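Local coordinates for protein esterase A (Caulobacter crescentus, PDB 5GKV) that probably acts as a serine hydrolase, such as an esterase, related to penicillin-binding proteins and beta-lactamases, at residues W144-W147 with D148-C151; V259-P262 with S263-H267. All coordinates share one frame; numbering follows the deposited sequence.

Contact 1: W144-W147 with D148-C151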
ATOM      1  N   TRP A 144       6.825   6.823 -16.672  1.00 27.22           N
ATOM      2  CA  TRP A 144       6.722   6.686 -15.224  1.00 30.09           C
ATOM      3  C   TRP A 144       8.035   7.028 -14.521  1.00 33.37           C
ATOM      4  O   TRP A 144       8.020   7.412 -13.348  1.00 29.26           O
ATOM      5  CB  TRP A 144       6.282   5.263 -14.867  1.00 31.45           C
ATOM      6  CG  TRP A 144       5.011   4.784 -15.571  1.00 30.04           C
ATOM      7  CD1 TRP A 144       4.923   3.841 -16.562  1.00 29.93           C
ATOM      8  CD2 TRP A 144       3.668   5.229 -15.323  1.00 27.29           C
ATOM      9  NE1 TRP A 144       3.609   3.668 -16.939  1.00 31.08           N
ATOM     10  CE2 TRP A 144       2.819   4.510 -16.195  1.00 29.22           C
ATOM     11  CE3 TRP A 144       3.101   6.166 -14.445  1.00 25.94           C
ATOM     12  CZ2 TRP A 144       1.432   4.695 -16.211  1.00 25.94           C
ATOM     13  CZ3 TRP A 144       1.721   6.355 -14.469  1.00 24.59           C
ATOM     14  CH2 TRP A 144       0.903   5.620 -15.346  1.00 24.48           C
ATOM     15  N   PHE A 145       9.174   6.900 -15.211  1.00 32.92           N
ATOM     16  CA  PHE A 145      10.466   7.263 -14.631  1.00 35.12           C
ATOM     17  C   PHE A 145      10.770   8.754 -14.721  1.00 39.56           C
ATOM     18  O   PHE A 145      11.828   9.187 -14.250  1.00 43.12           O
ATOM     19  CB  PHE A 145      11.587   6.468 -15.303  1.00 36.64           C
ATOM     20  CG  PHE A 145      11.512   4.999 -15.039  1.00 41.29           C
ATOM     21  CD1 PHE A 145      11.987   4.473 -13.846  1.00 42.06           C
ATOM     22  CD2 PHE A 145      10.948   4.142 -15.971  1.00 43.33           C
ATOM     23  CE1 PHE A 145      11.912   3.120 -13.592  1.00 41.49           C
ATOM     24  CE2 PHE A 145      10.874   2.781 -15.724  1.00 46.95           C
ATOM     25  CZ  PHE A 145      11.355   2.270 -14.534  1.00 42.25           C
ATOM     26  N   ASP A 146       9.874   9.540 -15.306  1.00 34.49           N
ATOM     27  CA  ASP A 146      10.008  10.986 -15.409  1.00 33.77           C
ATOM     28  C   ASP A 146       8.859  11.583 -14.603  1.00 32.74           C
ATOM     29  O   ASP A 146       7.770  11.794 -15.143  1.00 31.10           O
ATOM     30  CB  ASP A 146       9.974  11.428 -16.879  1.00 36.71           C
ATOM     31  CG  ASP A 146      10.119  12.932 -17.052  1.00 36.24           C
ATOM     32  OD1 ASP A 146       9.901  13.702 -16.089  1.00 37.85           O
ATOM     33  OD2 ASP A 146      10.442  13.351 -18.181  1.00 43.29           O
ATOM     34  N   TRP A 147       9.120  11.860 -13.319  1.00 31.74           N
ATOM     35  CA  TRP A 147       8.083  12.359 -12.417  1.00 29.91           C
ATOM     36  C   TRP A 147       7.313  13.525 -13.029  1.00 33.09           C
ATOM     37  O   TRP A 147       6.076  13.518 -13.064  1.00 28.31           O
ATOM     38  CB  TRP A 147       8.695  12.787 -11.081  1.00 30.51           C
ATOM     39  CG  TRP A 147       7.649  13.177 -10.091  1.00 26.25           C
ATOM     40  CD1 TRP A 147       7.137  14.429  -9.875  1.00 26.81           C
ATOM     41  CD2 TRP A 147       6.958  12.299  -9.200  1.00 23.41           C
ATOM     42  NE1 TRP A 147       6.178  14.380  -8.889  1.00 25.06           N
ATOM     43  CE2 TRP A 147       6.045  13.080  -8.467  1.00 25.10           C
ATOM     44  CE3 TRP A 147       7.022  10.921  -8.957  1.00 23.02           C
ATOM     45  CZ2 TRP A 147       5.196  12.530  -7.505  1.00 22.89           C
ATOM     46  CZ3 TRP A 147       6.186  10.372  -7.999  1.00 21.14           C
ATOM     47  CH2 TRP A 147       5.285  11.179  -7.276  1.00 21.91           C
ATOM     48  N   ASP A 148       8.033  14.530 -13.531  1.00 30.95           N
ATOM     49  CA  ASP A 148       7.370  15.730 -14.036  1.00 32.00           C
ATOM     50  C   ASP A 148       6.529  15.432 -15.273  1.00 31.58           C
ATOM     51  O   ASP A 148       5.435  15.987 -15.431  1.00 29.99           O
ATOM     52  CB  ASP A 148       8.399  16.819 -14.336  1.00 30.85           C
ATOM     53  CG  ASP A 148       8.876  17.545 -13.076  1.00 43.54           C
ATOM     54  OD1 ASP A 148       8.281  17.337 -11.997  1.00 37.61           O
ATOM     55  OD2 ASP A 148       9.840  18.341 -13.166  1.00 47.58           O
ATOM     56  N   ALA A 149       7.012  14.569 -16.165  1.00 29.27           N
ATOM     57  CA  ALA A 149       6.219  14.268 -17.355  1.00 30.21           C
ATOM     58  C   ALA A 149       4.954  13.491 -16.998  1.00 27.16           C
ATOM     59  O   ALA A 149       3.887  13.733 -17.578  1.00 27.85           O
ATOM     60  CB  ALA A 149       7.050  13.504 -18.383  1.00 29.76           C
ATOM     61  N   THR A 150       5.038  12.577 -16.025  1.00 27.32           N
ATOM     62  CA  THR A 150       3.842  11.840 -15.615  1.00 27.47           C
ATOM     63  C   THR A 150       2.807  12.784 -15.001  1.00 27.31           C
ATOM     64  O   THR A 150       1.628  12.767 -15.385  1.00 23.33           O
ATOM     65  CB  THR A 150       4.212  10.717 -14.634  1.00 25.40           C
ATOM     66  OG1 THR A 150       5.128   9.810 -15.262  1.00 29.53           O
ATOM     67  CG2 THR A 150       2.969   9.937 -14.198  1.00 20.90           C
ATOM     68  N   CYS A 151       3.233  13.637 -14.060  1.00 24.21           N
ATOM     69  CA  CYS A 151       2.294  14.568 -13.433  1.00 23.37           C
ATOM     70  C   CYS A 151       1.703  15.533 -14.452  1.00 27.09           C
ATOM     71  O   CYS A 151       0.522  15.895 -14.366  1.00 24.36           O
ATOM     72  CB  CYS A 151       2.977  15.354 -12.306  1.00 23.59           C
ATOM     73  SG  CYS A 151       3.508  14.338 -10.888  1.00 26.65           S
TER
HETATM   74  O   HOH W   1      10.923  14.941 -13.570  1.00 34.19           O
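The indole of Trp147 carries the sulfur of Cys151 over one face. Cys151 SG stands 3.3 Å above the Trp147 ring plane and is offset toward the nitrogen rim. Cys151 SG lies 3.8 Å from the centroid of the Trp147 five-membered ring, which makes this a Cys sulfur-aromatic contact. At the edge of the same ring, and in its plane, Asp148 OD1 approaches Trp147 CD1 at 3.8 Å. The indole N-H is used by Glu180, on helix 173-186, so NE1 has a polar partner beyond the turn. Tyr176 of that helix also meets the ring, with the two planes inclined at about 35°. Trp147 CG lies anti to the backbone N (chi1 -174°). With CG beside the carbonyl carbon, the ring stands out from the first turn, where SG meets its face.

The second indole is that of Trp144. The methyl of Thr150 comes to it obliquely; Thr150 CG2 is 3.8 Å from Trp144 CE3. The two side chains cross at about a right angle. Trp144 NE1 is hydrogen-bonded to Trp245 O, which fixes the far side of the ring.

Backbone bonds hold the turn together. Thr150 N donates to Asp146 O at 3.0 Å, and Cys151 N donates to Trp147 O. The Asp146 side chain turns back over the helix start. Asp146 OD1 accepts from Ala149 N at 3.0 Å, with the N-H arriving from above the carboxylate plane. A water joins OD1 to Asp148 N, donating to the first and accepting from the second. The N-terminal helix dipole would be expected to favour the charged carboxylate here. Asp146 is thus a classical N-cap, at the start of helix 147-156.

Contact 2: V259-P262 with S263-H267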
ATOM      1  N   VAL A 259      14.013   5.155  -7.793  1.00 27.71           N
ATOM      2  CA  VAL A 259      13.077   6.273  -7.915  1.00 29.77           C
ATOM      3  C   VAL A 259      11.970   6.124  -6.879  1.00 28.70           C
ATOM      4  O   VAL A 259      11.935   5.147  -6.123  1.00 27.56           O
ATOM      5  CB  VAL A 259      12.493   6.369  -9.339  1.00 34.42           C
ATOM      6  CG1 VAL A 259      13.594   6.688 -10.345  1.00 39.12           C
ATOM      7  CG2 VAL A 259      11.757   5.068  -9.724  1.00 30.21           C
ATOM      8  N   GLU A 260      11.059   7.089  -6.832  1.00 26.12           N
ATOM      9  CA  GLU A 260       9.926   7.045  -5.918  1.00 29.10           C
ATOM     10  C   GLU A 260       8.662   6.807  -6.728  1.00 29.96           C
ATOM     11  O   GLU A 260       8.311   7.626  -7.582  1.00 25.19           O
ATOM     12  CB  GLU A 260       9.798   8.344  -5.130  1.00 27.14           C
ATOM     13  CG  GLU A 260      10.997   8.669  -4.278  1.00 26.20           C
ATOM     14  CD  GLU A 260      10.692   9.806  -3.319  1.00 31.69           C
ATOM     15  OE1 GLU A 260       9.484  10.140  -3.160  1.00 27.14           O
ATOM     16  OE2 GLU A 260      11.654  10.354  -2.737  1.00 26.88           O
ATOM     17  N   ILE A 261       7.992   5.692  -6.467  1.00 26.02           N
ATOM     18  CA  ILE A 261       6.675   5.432  -7.040  1.00 22.98           C
ATOM     19  C   ILE A 261       5.763   5.107  -5.859  1.00 25.65           C
ATOM     20  O   ILE A 261       5.608   3.931  -5.494  1.00 24.77           O
ATOM     21  CB  ILE A 261       6.732   4.308  -8.089  1.00 27.49           C
ATOM     22  CG1 ILE A 261       7.778   4.645  -9.164  1.00 26.68           C
ATOM     23  CG2 ILE A 261       5.339   4.094  -8.718  1.00 26.61           C
ATOM     24  CD1 ILE A 261       7.972   3.578 -10.239  1.00 31.09           C
ATOM     25  N   PRO A 262       5.179   6.116  -5.201  1.00 24.25           N
ATOM     26  CA  PRO A 262       4.430   5.859  -3.956  1.00 25.03           C
ATOM     27  C   PRO A 262       3.172   5.009  -4.136  1.00 24.67           C
ATOM     28  O   PRO A 262       2.511   4.685  -3.140  1.00 21.24           O
ATOM     29  CB  PRO A 262       4.086   7.280  -3.464  1.00 23.94           C
ATOM     30  CG  PRO A 262       5.144   8.164  -4.087  1.00 21.66           C
ATOM     31  CD  PRO A 262       5.345   7.556  -5.458  1.00 23.22           C
ATOM     32  N   SER A 263       2.809   4.636  -5.359  1.00 20.80           N
ATOM     33  CA  SER A 263       1.744   3.667  -5.554  1.00 22.74           C
ATOM     34  C   SER A 263       2.243   2.227  -5.611  1.00 21.21           C
ATOM     35  O   SER A 263       1.411   1.313  -5.591  1.00 23.27           O
ATOM     36  CB  SER A 263       0.976   3.979  -6.845  1.00 20.24           C
ATOM     37  OG  SER A 263       1.875   4.225  -7.919  1.00 25.93           O
ATOM     38  N   ALA A 264       3.565   1.991  -5.697  1.00 23.29           N
ATOM     39  CA  ALA A 264       4.025   0.667  -6.116  1.00 25.96           C
ATOM     40  C   ALA A 264       5.445   0.232  -5.735  1.00 21.40           C
ATOM     41  O   ALA A 264       5.738  -0.960  -5.833  1.00 26.34           O
ATOM     42  CB  ALA A 264       3.912   0.541  -7.640  1.00 26.44           C
ATOM     43  N   ASN A 265       6.364   1.130  -5.373  1.00 22.42           N
ATOM     44  CA  ASN A 265       7.755   0.683  -5.260  1.00 21.37           C
ATOM     45  C   ASN A 265       8.343   0.890  -3.868  1.00 20.78           C
ATOM     46  O   ASN A 265       9.570   0.950  -3.719  1.00 23.40           O
ATOM     47  CB  ASN A 265       8.645   1.342  -6.323  1.00 23.89           C
ATOM     48  CG  ASN A 265       9.124   2.719  -5.926  1.00 24.42           C
ATOM     49  OD1 ASN A 265       8.428   3.461  -5.223  1.00 24.59           O
ATOM     50  ND2 ASN A 265      10.325   3.079  -6.383  1.00 27.32           N
ATOM     51  N   GLY A 266       7.513   0.974  -2.839  1.00 19.05           N
ATOM     52  CA  GLY A 266       8.040   0.866  -1.492  1.00 17.58           C
ATOM     53  C   GLY A 266       8.703  -0.483  -1.263  1.00 16.30           C
ATOM     54  O   GLY A 266       8.352  -1.494  -1.882  1.00 17.62           O
ATOM     55  N   HIS A 267       9.683  -0.489  -0.362  1.00 14.02           N
ATOM     56  CA  HIS A 267      10.364  -1.697   0.092  1.00 15.78           C
ATOM     57  C   HIS A 267      10.391  -1.716   1.613  1.00 18.01           C
ATOM     58  O   HIS A 267      10.739  -0.704   2.240  1.00 14.07           O
ATOM     59  CB  HIS A 267      11.800  -1.759  -0.446  1.00 15.67           C
ATOM     60  CG  HIS A 267      11.877  -2.065  -1.908  1.00 20.31           C
ATOM     61  ND1 HIS A 267      11.622  -1.115  -2.876  1.00 23.16           N
ATOM     62  CD2 HIS A 267      12.166  -3.211  -2.570  1.00 18.57           C
ATOM     63  CE1 HIS A 267      11.749  -1.667  -4.072  1.00 23.27           C
ATOM     64  NE2 HIS A 267      12.082  -2.936  -3.916  1.00 20.37           N
TER
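Asn265 reaches back to the backbone of Val259 and Ile261 with both ends of its side-chain amide. Asn265 ND2 donates to Val259 O at 2.6 Å, and that oxygen lies in the amide plane. On the other arm, Asn265 OD1 accepts from Ile261 N, also at 2.6 Å. The N-H comes from above the carbonyl plane rather than within it. Asn265 CG sits between the backbone N and the carbonyl carbon (chi1 83°), which folds the amide over the preceding chain. ND2 also bonds to Trp256 O, in helix 253-258. The amide therefore ties the end of that helix to the loop that follows.

The main-chain bonds converge on Ile261 O. Ala264 N donates to Ile261 O at 2.8 Å, closing a type I beta turn with Pro262 and Ser263 at its corners. Asn265 N donates to Ile261 O at 2.9 Å, in the carbonyl plane. The turn leads into strand 266-268, the middle strand of a small three-stranded antiparallel sheet. Ser263 O accepts from Lys83 NZ, the lysine of the Ser-x-x-Lys motif characteristic of this superfamily. The turn thus lies beside what is probably the active site.

Van der Waals contacts gather on Ile261. Ile261 CG2 makes an apolar contact with Ala264 CB at 4.0 Å. Ile261 CG2 also lies 3.6 Å from Ser263 OG. That hydroxyl is hydrogen-bonded to Val172 O. Ile261 CB packs against the Asn265 amide, 3.4 Å from Asn265 OD1, and the two side chains cross at about a right angle.

The two contacts lie in series along the chain, with centres about 13 Å apart. They touch, with side chains of contact 1 meeting both backbone and side chains of contact 2. The six-membered ring of Trp147 rests on the 259-262 segment: its CZ3 is 3.5 Å from Glu260 O and 3.9 Å from Pro262 CD. Phe145 CD1 also packs on Val259 CG2, at 4.2 Å. The two contacts share Val172 as a neighbour, through Trp144 and Ser263. Contact 2 is the more central, its centre about 9 Å from that of the chain, against about 20 Å for contact 1. Contact 2 is tied to the probable active site by the bond from Lys83 NZ to Ser263 O.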